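Local coordinates for protein Hydrogenase/urease maturation factor HypB (Helicobacter pylori, PDB 4LPS) that acts as a metal-binding GTPase of the SIMIBI class that is required for nickel insertion into [NiFe] hydrogenase and for urease maturation, at residues Y47-M52 and S129-I134; A151-L156 and C175-I180; E161-V166 and N191-Q196. All coordinates share one frame; numbering follows the deposited sequence.

Contact 1: Y47-M52 and S129-I134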
loop_
_atom_site.group_PDB
_atom_site.type_symbol
_atom_site.label_atom_id
_atom_site.label_comp_id
_atom_site.label_asym_id
_atom_site.label_seq_id
_atom_site.Cartn_x
_atom_site.Cartn_y
_atom_site.Cartn_z
ATOM N N TYR A 47 -12.911 0.784 1.601
ATOM C CA TYR A 47 -11.819 0.586 2.544
ATOM C C TYR A 47 -10.516 0.878 1.813
ATOM O O TYR A 47 -10.157 0.181 0.865
ATOM C CB TYR A 47 -11.822 -0.832 3.119
ATOM C CG TYR A 47 -11.025 -0.968 4.399
ATOM C CD1 TYR A 47 -11.533 -0.505 5.604
ATOM C CD2 TYR A 47 -9.766 -1.556 4.402
ATOM C CE1 TYR A 47 -10.815 -0.624 6.777
ATOM C CE2 TYR A 47 -9.037 -1.676 5.574
ATOM C CZ TYR A 47 -9.568 -1.208 6.756
ATOM O OH TYR A 47 -8.847 -1.326 7.925
ATOM N N VAL A 48 -9.821 1.925 2.240
ATOM C CA VAL A 48 -8.698 2.446 1.473
ATOM C C VAL A 48 -7.343 2.043 2.052
ATOM O O VAL A 48 -7.083 2.213 3.246
ATOM C CB VAL A 48 -8.777 3.979 1.369
ATOM C CG1 VAL A 48 -7.626 4.524 0.548
ATOM C CG2 VAL A 48 -10.102 4.377 0.748
ATOM N N LEU A 49 -6.490 1.497 1.189
ATOM C CA LEU A 49 -5.155 1.055 1.581
ATOM C C LEU A 49 -4.089 1.880 0.871
ATOM O O LEU A 49 -4.220 2.196 -0.316
ATOM C CB LEU A 49 -4.960 -0.434 1.274
ATOM C CG LEU A 49 -6.045 -1.394 1.765
ATOM C CD1 LEU A 49 -5.785 -2.804 1.267
ATOM C CD2 LEU A 49 -6.116 -1.378 3.283
ATOM N N ASN A 50 -3.055 2.255 1.618
ATOM C CA ASN A 50 -1.929 3.003 1.071
ATOM C C ASN A 50 -0.640 2.195 1.192
ATOM O O ASN A 50 -0.113 2.013 2.293
ATOM C CB ASN A 50 -1.797 4.352 1.788
ATOM C CG ASN A 50 -0.543 5.105 1.398
ATOM O OD1 ASN A 50 -0.104 5.054 0.250
ATOM N ND2 ASN A 50 0.038 5.816 2.360
ATOM N N PHE A 51 -0.146 1.698 0.062
ATOM C CA PHE A 51 1.059 0.871 0.056
ATOM C C PHE A 51 2.310 1.688 -0.241
ATOM O O PHE A 51 2.397 2.365 -1.266
ATOM C CB PHE A 51 0.919 -0.267 -0.954
ATOM C CG PHE A 51 0.017 -1.373 -0.492
ATOM C CD1 PHE A 51 0.494 -2.372 0.348
ATOM C CD2 PHE A 51 -1.310 -1.416 -0.894
ATOM C CE1 PHE A 51 -0.341 -3.395 0.779
ATOM C CE2 PHE A 51 -2.149 -2.435 -0.469
ATOM C CZ PHE A 51 -1.664 -3.426 0.366
ATOM N N MET A 52 3.281 1.610 0.664
ATOM C CA MET A 52 4.527 2.346 0.526
ATOM C C MET A 52 5.720 1.406 0.596
ATOM O O MET A 52 5.692 0.411 1.320
ATOM C CB MET A 52 4.614 3.415 1.613
ATOM C CG MET A 52 3.625 4.553 1.417
ATOM S SD MET A 52 3.539 5.636 2.851
ATOM C CE MET A 52 2.927 4.487 4.085
ATOM N N SER A 129 -16.251 -1.815 -6.057
ATOM C CA SER A 129 -15.081 -2.109 -5.233
ATOM C C SER A 129 -15.361 -2.024 -3.734
ATOM O O SER A 129 -16.080 -1.134 -3.273
ATOM C CB SER A 129 -13.931 -1.159 -5.588
ATOM O OG SER A 129 -13.572 -1.269 -6.956
ATOM N N ASP A 130 -14.786 -2.963 -2.986
ATOM C CA ASP A 130 -14.772 -2.897 -1.531
ATOM C C ASP A 130 -13.524 -2.170 -1.055
ATOM O O ASP A 130 -13.489 -1.607 0.039
ATOM C CB ASP A 130 -14.830 -4.300 -0.922
ATOM C CG ASP A 130 -16.155 -4.983 -1.165
ATOM O OD1 ASP A 130 -17.186 -4.282 -1.177
ATOM O OD2 ASP A 130 -16.167 -6.219 -1.348
ATOM N N PHE A 131 -12.500 -2.187 -1.898
ATOM C CA PHE A 131 -11.222 -1.588 -1.557
ATOM C C PHE A 131 -10.782 -0.604 -2.630
ATOM O O PHE A 131 -10.948 -0.855 -3.823
ATOM C CB PHE A 131 -10.141 -2.662 -1.379
ATOM C CG PHE A 131 -10.411 -3.631 -0.260
ATOM C CD1 PHE A 131 -11.240 -4.727 -0.452
ATOM C CD2 PHE A 131 -9.816 -3.454 0.980
ATOM C CE1 PHE A 131 -11.478 -5.623 0.581
ATOM C CE2 PHE A 131 -10.049 -4.346 2.015
ATOM C CZ PHE A 131 -10.880 -5.430 1.816
ATOM N N LEU A 132 -10.231 0.523 -2.195
ATOM C CA LEU A 132 -9.501 1.400 -3.097
ATOM C C LEU A 132 -8.054 1.372 -2.657
ATOM O O LEU A 132 -7.734 1.712 -1.517
ATOM C CB LEU A 132 -10.061 2.827 -3.080
ATOM C CG LEU A 132 -9.203 3.878 -3.794
ATOM C CD1 LEU A 132 -9.265 3.706 -5.302
ATOM C CD2 LEU A 132 -9.635 5.284 -3.409
ATOM N N ILE A 133 -7.178 0.960 -3.563
ATOM C CA ILE A 133 -5.785 0.755 -3.213
ATOM C C ILE A 133 -4.892 1.813 -3.843
ATOM O O ILE A 133 -4.893 2.007 -5.061
ATOM C CB ILE A 133 -5.311 -0.654 -3.631
ATOM C CG1 ILE A 133 -6.094 -1.719 -2.850
ATOM C CG2 ILE A 133 -3.815 -0.815 -3.402
ATOM C CD1 ILE A 133 -5.623 -3.149 -3.076
ATOM N N ILE A 134 -4.151 2.509 -2.992
ATOM C CA ILE A 134 -3.182 3.498 -3.431
ATOM C C ILE A 134 -1.786 2.888 -3.430
ATOM O O ILE A 134 -1.281 2.491 -2.376
ATOM C CB ILE A 134 -3.209 4.751 -2.525
ATOM C CG1 ILE A 134 -4.600 5.392 -2.548
ATOM C CG2 ILE A 134 -2.151 5.757 -2.951
ATOM C CD1 ILE A 134 -4.808 6.443 -1.478
#
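Strands 47-52 and 131-134 run parallel, 4.6 Å apart at closest approach and 17° from exact alignment, with Tyr-47 level with Phe-131 and Asn-50 level with Ile-134. Five backbone hydrogen bonds join them. Tyr-47 N gives to Asp-130 O, and Tyr-47 O takes Leu-132 N. Leu-49 then uses its N for Leu-132 O and its O for Ile-134 N, the shorter of its two bonds at 2.7 Å. Phe-51 N to Ile-134 O, 2.8 Å, ends the series.

Tyr-47, Leu-49, Phe-131 and Ile-133 point to one face of the sheet. The Tyr-47 and Phe-131 side chains lie side by side and point the same way. Their rings are turned 84° against each other and meet obliquely, Tyr-47 CD2 on Phe-131 CE2 at 3.7 Å. Leu-49 CD1 also touches Phe-131 CD2, at 4.1 Å. Ile-133 CG2 sits at the edge of the Phe-51 ring, 3.6 Å from Phe-51 CD2. This methyl stands anti to its own backbone N, turned toward the ring. Helix 218-234 covers this face through Leu-228 and Phe-224.

Val-48, Leu-132, Asn-50 and Ile-134 occupy the other face. Val-48 CG1 meets Ile-134 CD1 at 4.0 Å. The Asn-50 amide is buried, but Asn-153 takes its ND2 and Asn-136 binds its OD1.

The Tyr-47 face is largely apolar, its hydroxyl bonded to Tyr-236 O; the other holds one amide bonded at both ends. These are neighbouring core strands of the P-loop NTPase sheet, and 47-52 leads into the P-loop, whose Gly-56 to Thr-61 line the GDP pocket.

Contact 2: A151-L156 and C175-I180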
loop_
_atom_site.group_PDB
_atom_site.type_symbol
_atom_site.label_atom_id
_atom_site.label_comp_id
_atom_site.label_asym_id
_atom_site.label_seq_id
_atom_site.Cartn_x
_atom_site.Cartn_y
_atom_site.Cartn_z
ATOM N N ALA A 151 -7.382 3.990 5.416
ATOM C CA ALA A 151 -7.714 3.189 6.589
ATOM C C ALA A 151 -6.472 2.463 7.095
ATOM O O ALA A 151 -6.263 2.323 8.301
ATOM C CB ALA A 151 -8.822 2.200 6.264
ATOM N N MET A 152 -5.652 1.999 6.158
ATOM C CA MET A 152 -4.394 1.352 6.504
ATOM C C MET A 152 -3.263 1.853 5.626
ATOM O O MET A 152 -3.423 2.039 4.416
ATOM C CB MET A 152 -4.490 -0.174 6.381
ATOM C CG MET A 152 -5.580 -0.833 7.209
ATOM S SD MET A 152 -5.443 -2.636 7.176
ATOM C CE MET A 152 -4.067 -2.879 8.302
ATOM N N ASN A 153 -2.119 2.072 6.259
ATOM C CA ASN A 153 -0.886 2.357 5.551
ATOM C C ASN A 153 0.053 1.177 5.741
ATOM O O ASN A 153 0.460 0.864 6.860
ATOM C CB ASN A 153 -0.261 3.657 6.054
ATOM C CG ASN A 153 -1.221 4.825 5.983
ATOM O OD1 ASN A 153 -1.401 5.434 4.926
ATOM N ND2 ASN A 153 -1.855 5.139 7.106
ATOM N N ILE A 154 0.374 0.507 4.643
ATOM C CA ILE A 154 1.141 -0.727 4.707
ATOM C C ILE A 154 2.470 -0.590 3.970
ATOM O O ILE A 154 2.521 -0.104 2.837
ATOM C CB ILE A 154 0.325 -1.899 4.139
ATOM C CG1 ILE A 154 -0.957 -2.072 4.963
ATOM C CG2 ILE A 154 1.147 -3.180 4.147
ATOM C CD1 ILE A 154 -2.005 -2.965 4.323
ATOM N N VAL A 155 3.543 -1.006 4.637
ATOM C CA VAL A 155 4.892 -0.850 4.111
ATOM C C VAL A 155 5.523 -2.188 3.719
ATOM O O VAL A 155 5.524 -3.137 4.503
ATOM C CB VAL A 155 5.807 -0.146 5.134
ATOM C CG1 VAL A 155 7.207 0.017 4.572
ATOM C CG2 VAL A 155 5.230 1.213 5.513
ATOM N N LEU A 156 6.046 -2.259 2.498
ATOM C CA LEU A 156 6.800 -3.429 2.062
ATOM C C LEU A 156 8.290 -3.220 2.273
ATOM O O LEU A 156 8.834 -2.161 1.956
ATOM C CB LEU A 156 6.535 -3.755 0.587
ATOM C CG LEU A 156 5.218 -4.417 0.176
ATOM C CD1 LEU A 156 4.035 -3.460 0.259
ATOM C CD2 LEU A 156 5.346 -4.982 -1.231
ATOM N N CYS A 175 4.718 4.500 10.690
ATOM C CA CYS A 175 3.379 4.821 10.199
ATOM C C CYS A 175 2.652 3.583 9.676
ATOM O O CYS A 175 1.491 3.661 9.270
ATOM C CB CYS A 175 3.446 5.893 9.107
ATOM S SG CYS A 175 3.792 5.307 7.446
ATOM N N ALA A 176 3.338 2.444 9.693
ATOM C CA ALA A 176 2.769 1.197 9.192
ATOM C C ALA A 176 1.748 0.597 10.156
ATOM O O ALA A 176 2.011 0.462 11.353
ATOM C CB ALA A 176 3.872 0.191 8.913
ATOM N N ASP A 177 0.587 0.235 9.621
ATOM C CA ASP A 177 -0.376 -0.586 10.341
ATOM C C ASP A 177 -0.047 -2.055 10.122
ATOM O O ASP A 177 -0.577 -2.932 10.800
ATOM C CB ASP A 177 -1.802 -0.282 9.882
ATOM C CG ASP A 177 -2.178 1.166 10.082
ATOM O OD1 ASP A 177 -2.413 1.558 11.243
ATOM O OD2 ASP A 177 -2.226 1.915 9.084
ATOM N N ALA A 178 0.828 -2.304 9.155
ATOM C CA ALA A 178 1.320 -3.642 8.864
ATOM C C ALA A 178 2.589 -3.545 8.033
ATOM O O ALA A 178 2.742 -2.632 7.219
ATOM C CB ALA A 178 0.262 -4.461 8.133
ATOM N N VAL A 179 3.496 -4.489 8.238
ATOM C CA VAL A 179 4.713 -4.549 7.446
ATOM C C VAL A 179 4.745 -5.868 6.692
ATOM O O VAL A 179 4.481 -6.931 7.261
ATOM C CB VAL A 179 5.986 -4.406 8.319
ATOM C CG1 VAL A 179 7.243 -4.467 7.457
ATOM C CG2 VAL A 179 5.954 -3.108 9.098
ATOM N N ILE A 180 5.050 -5.794 5.403
ATOM C CA ILE A 180 5.211 -6.990 4.593
ATOM C C ILE A 180 6.675 -7.196 4.231
ATOM O O ILE A 180 7.284 -6.341 3.590
ATOM C CB ILE A 180 4.378 -6.907 3.298
ATOM C CG1 ILE A 180 2.885 -6.816 3.627
ATOM C CG2 ILE A 180 4.662 -8.099 2.395
ATOM C CD1 ILE A 180 2.030 -6.450 2.437
HETATM O O HOH W 1 -1.202 4.225 9.688
#
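Asp-177 and Asn-153 hold each other by two hydrogen bonds. Asn-153 N gives an almost straight bond to Asp-177 OD2, 2.8 Å with 175° at the hydrogen, using the anti lone pair of that oxygen. In return Asp-177 N binds Asn-153 O, also at 2.8 Å. The Asp-177 CG lies anti to its own carbonyl carbon (chi1 -59°), on the side where OD2 meets Asn-153 N. A water adds a second link. It accepts from Asn-153 ND2 at 2.8 Å and lies 2.6 Å from Asp-177 OD2, with Cys-175 O also within bonding distance. The other carboxylate oxygen, Asp-177 OD1, is hydrogen-bonded to Tyr-236 OH, and Asn-153 OD1 goes to Asn-50. The backbone N-H of Asn-153 would favour the charged form of Asp-177.

From the Ala-178 carbonyl onward the strands pair in parallel. Val-155 N binds Ala-178 O, and Val-155 O takes Ile-180 N at 2.8 Å. Ala-178 N is buried and has no partner in the model.

Packing follows on both faces. Ile-154 CG2 meets Ile-180 CD1 at 3.8 Å, the two side chains crossing at a slant. Leu-156 and Ile-180 lie side by side, CG against CB. Phe-224 of helix 218-234 packs on Ile-154 and Ile-180. On the reverse face Val-155 CG2 touches Ala-176 CB at 3.8 Å, and Phe-173 of helix 170-174 lies against Val-155 and Val-179. Near the start of the pair, Met-152 CE rests on Asp-177 CB, 3.8 Å away.

Two adjacent parallel strands joined through intervening helices form a beta-alpha-beta crossover, the repeating element of the P-loop NTPase fold to which this GTPase domain belongs.

Contact 3: E161-V166 and N191-Q196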
loop_
_atom_site.group_PDB
_atom_site.type_symbol
_atom_site.label_atom_id
_atom_site.label_comp_id
_atom_site.label_asym_id
_atom_site.label_seq_id
_atom_site.Cartn_x
_atom_site.Cartn_y
_atom_site.Cartn_z
ATOM N N GLU A 161 16.616 -5.751 -0.151
ATOM C CA GLU A 161 16.969 -4.419 0.350
ATOM C C GLU A 161 17.855 -4.476 1.593
ATOM O O GLU A 161 18.621 -3.551 1.857
ATOM C CB GLU A 161 15.713 -3.602 0.670
ATOM C CG GLU A 161 14.838 -3.279 -0.532
ATOM C CD GLU A 161 13.505 -2.672 -0.141
ATOM O OE1 GLU A 161 13.490 -1.733 0.686
ATOM O OE2 GLU A 161 12.467 -3.137 -0.658
ATOM N N GLY A 162 17.753 -5.563 2.351
ATOM C CA GLY A 162 18.528 -5.708 3.573
ATOM C C GLY A 162 17.653 -5.705 4.813
ATOM O O GLY A 162 16.669 -4.965 4.884
ATOM N N ASP A 163 18.016 -6.527 5.793
ATOM C CA ASP A 163 17.214 -6.700 6.999
ATOM C C ASP A 163 17.445 -5.587 8.023
ATOM O O ASP A 163 16.921 -5.638 9.136
ATOM C CB ASP A 163 17.488 -8.080 7.620
ATOM C CG ASP A 163 18.957 -8.302 7.967
ATOM O OD1 ASP A 163 19.698 -7.319 8.181
ATOM O OD2 ASP A 163 19.378 -9.477 8.024
ATOM N N ASP A 164 18.237 -4.591 7.634
ATOM C CA ASP A 164 18.605 -3.495 8.524
ATOM C C ASP A 164 17.822 -2.212 8.255
ATOM O O ASP A 164 18.064 -1.185 8.891
ATOM C CB ASP A 164 20.102 -3.211 8.398
ATOM C CG ASP A 164 20.479 -2.670 7.029
ATOM O OD1 ASP A 164 19.874 -3.098 6.024
ATOM O OD2 ASP A 164 21.381 -1.813 6.954
ATOM N N LYS A 165 16.873 -2.266 7.328
ATOM C CA LYS A 165 16.294 -1.038 6.798
ATOM C C LYS A 165 15.282 -0.387 7.735
ATOM O O LYS A 165 15.005 0.810 7.614
ATOM C CB LYS A 165 15.651 -1.311 5.440
ATOM C CG LYS A 165 16.667 -1.597 4.341
ATOM C CD LYS A 165 17.490 -0.351 4.046
ATOM C CE LYS A 165 18.546 -0.618 2.990
ATOM N NZ LYS A 165 19.660 -1.462 3.514
ATOM N N VAL A 166 14.728 -1.167 8.662
ATOM C CA VAL A 166 13.658 -0.663 9.519
ATOM C C VAL A 166 14.154 0.515 10.355
ATOM O O VAL A 166 13.524 1.572 10.388
ATOM C CB VAL A 166 13.100 -1.759 10.453
ATOM C CG1 VAL A 166 12.150 -1.158 11.479
ATOM C CG2 VAL A 166 12.385 -2.830 9.649
ATOM N N ASN A 191 20.938 -14.249 2.966
ATOM C CA ASN A 191 21.227 -14.404 4.391
ATOM C C ASN A 191 20.429 -13.379 5.202
ATOM O O ASN A 191 20.932 -12.779 6.156
ATOM C CB ASN A 191 22.731 -14.267 4.660
ATOM C CG ASN A 191 23.571 -15.180 3.775
ATOM O OD1 ASN A 191 23.592 -16.399 3.955
ATOM N ND2 ASN A 191 24.268 -14.586 2.811
ATOM N N PHE A 192 19.180 -13.188 4.792
ATOM C CA PHE A 192 18.292 -12.183 5.361
ATOM C C PHE A 192 17.800 -12.664 6.717
ATOM O O PHE A 192 17.361 -13.807 6.849
ATOM C CB PHE A 192 17.120 -11.935 4.404
ATOM C CG PHE A 192 16.190 -10.832 4.824
ATOM C CD1 PHE A 192 15.129 -11.081 5.688
ATOM C CD2 PHE A 192 16.343 -9.553 4.311
ATOM C CE1 PHE A 192 14.260 -10.065 6.056
ATOM C CE2 PHE A 192 15.475 -8.534 4.669
ATOM C CZ PHE A 192 14.434 -8.791 5.545
ATOM N N ARG A 193 17.877 -11.798 7.723
ATOM C CA ARG A 193 17.443 -12.163 9.065
ATOM C C ARG A 193 16.097 -11.539 9.420
ATOM O O ARG A 193 16.015 -10.365 9.792
ATOM C CB ARG A 193 18.526 -11.784 10.085
ATOM C CG ARG A 193 19.716 -12.745 10.047
ATOM C CD ARG A 193 21.022 -12.170 10.593
ATOM N NE ARG A 193 20.850 -11.299 11.751
ATOM C CZ ARG A 193 20.972 -9.977 11.704
ATOM N NH1 ARG A 193 21.263 -9.376 10.557
ATOM N NH2 ARG A 193 20.805 -9.255 12.802
ATOM N N VAL A 194 15.044 -12.339 9.261
ATOM C CA VAL A 194 13.687 -11.975 9.662
ATOM C C VAL A 194 13.653 -11.520 11.121
ATOM O O VAL A 194 12.891 -10.623 11.486
ATOM C CB VAL A 194 12.714 -13.157 9.445
ATOM C CG1 VAL A 194 11.338 -12.856 10.025
ATOM C CG2 VAL A 194 12.592 -13.463 7.964
ATOM N N SER A 195 14.492 -12.140 11.947
ATOM C CA SER A 195 14.600 -11.782 13.356
ATOM C C SER A 195 14.988 -10.317 13.548
ATOM O O SER A 195 14.513 -9.663 14.472
ATOM C CB SER A 195 15.617 -12.684 14.059
ATOM O OG SER A 195 16.901 -12.575 13.469
ATOM N N GLN A 196 15.850 -9.806 12.674
ATOM C CA GLN A 196 16.293 -8.418 12.766
ATOM C C GLN A 196 15.131 -7.455 12.530
ATOM O O GLN A 196 14.944 -6.488 13.273
ATOM C CB GLN A 196 17.409 -8.148 11.758
ATOM C CG GLN A 196 18.121 -6.813 11.941
ATOM C CD GLN A 196 18.825 -6.697 13.279
ATOM O OE1 GLN A 196 19.681 -7.516 13.614
ATOM N NE2 GLN A 196 18.474 -5.672 14.048
#
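This is a surface contact between the turn after strand 152-158 and the loop that leads into helix 194-204, and one aspartate, Asp-163, carries most of it. Asp-163 stands in the type I turn from Gly-162 to Lys-165. Its CG falls between its own backbone N and carbonyl carbon (chi1 58°), and the carboxylate faces the start of helix 194-204. There Asp-163 OD2 takes a hydrogen bond from Arg-193 N, 2.8 Å long, through its anti lone pair. This bond holds the backbone of the residue at the N-cap position. The same oxygen is modelled in a salt bridge with Arg-193 NH1 at 3.2 Å, with carboxylate and guanidinium planes 88° apart. The guanidinium position is less certain, and so are the salt bridge and that angle. The negative charge of Asp-163 near the helix start would probably be favourable.

Behind the carboxylate, Asp-163 CB lies over one face of the Phe-192 ring. This is a CH-pi contact, 3.7 Å from Asp-163 CB to the centroid of the Phe-192 ring and 15° off the normal. Phe-192 CG is anti to the backbone N, and the ring presents a face to Asp-163 CB. Phe-192 also packs on Ile-181 of strand 178-182 and on Val-159 of a loop. Gln-196 adds its aliphatic part, with CG 3.3 Å from Asp-163 O.

Within segment 161-166, Lys-165 NZ bonds to Glu-161 O at 2.9 Å and makes a salt bridge with Asp-164 OD1. The backbone of Gly-162 has angles that call for glycine.

Both segments lie on the connections after the neighbouring parallel strands 152-158 and 178-182 of the P-loop GTPase fold. Glu-161 and Lys-165 also line a second GDP contact, distinct from the P-loop pocket.

All three contacts lie in the one nucleotide-binding domain. Contacts 1 and 2 are in the core of its parallel sheet, with centres 11 Å apart. Strands 47-52 and 152-158 are neighbours, so the order 131-135, 47-52, 152-158, 178-182 runs unbroken through both. Val-48 O and Ala-151 N, 2.8 Å apart, are among the atoms that join them. Contact 1 closes along the chain before contact 2 opens, whereas the segments of contacts 2 and 3 alternate. Contact 3 lies about 17 Å from contact 2 between centres. It joins the turn after strand 152-158 to the start of helix 194-204, which follows strand 178-182, at the surface of the domain.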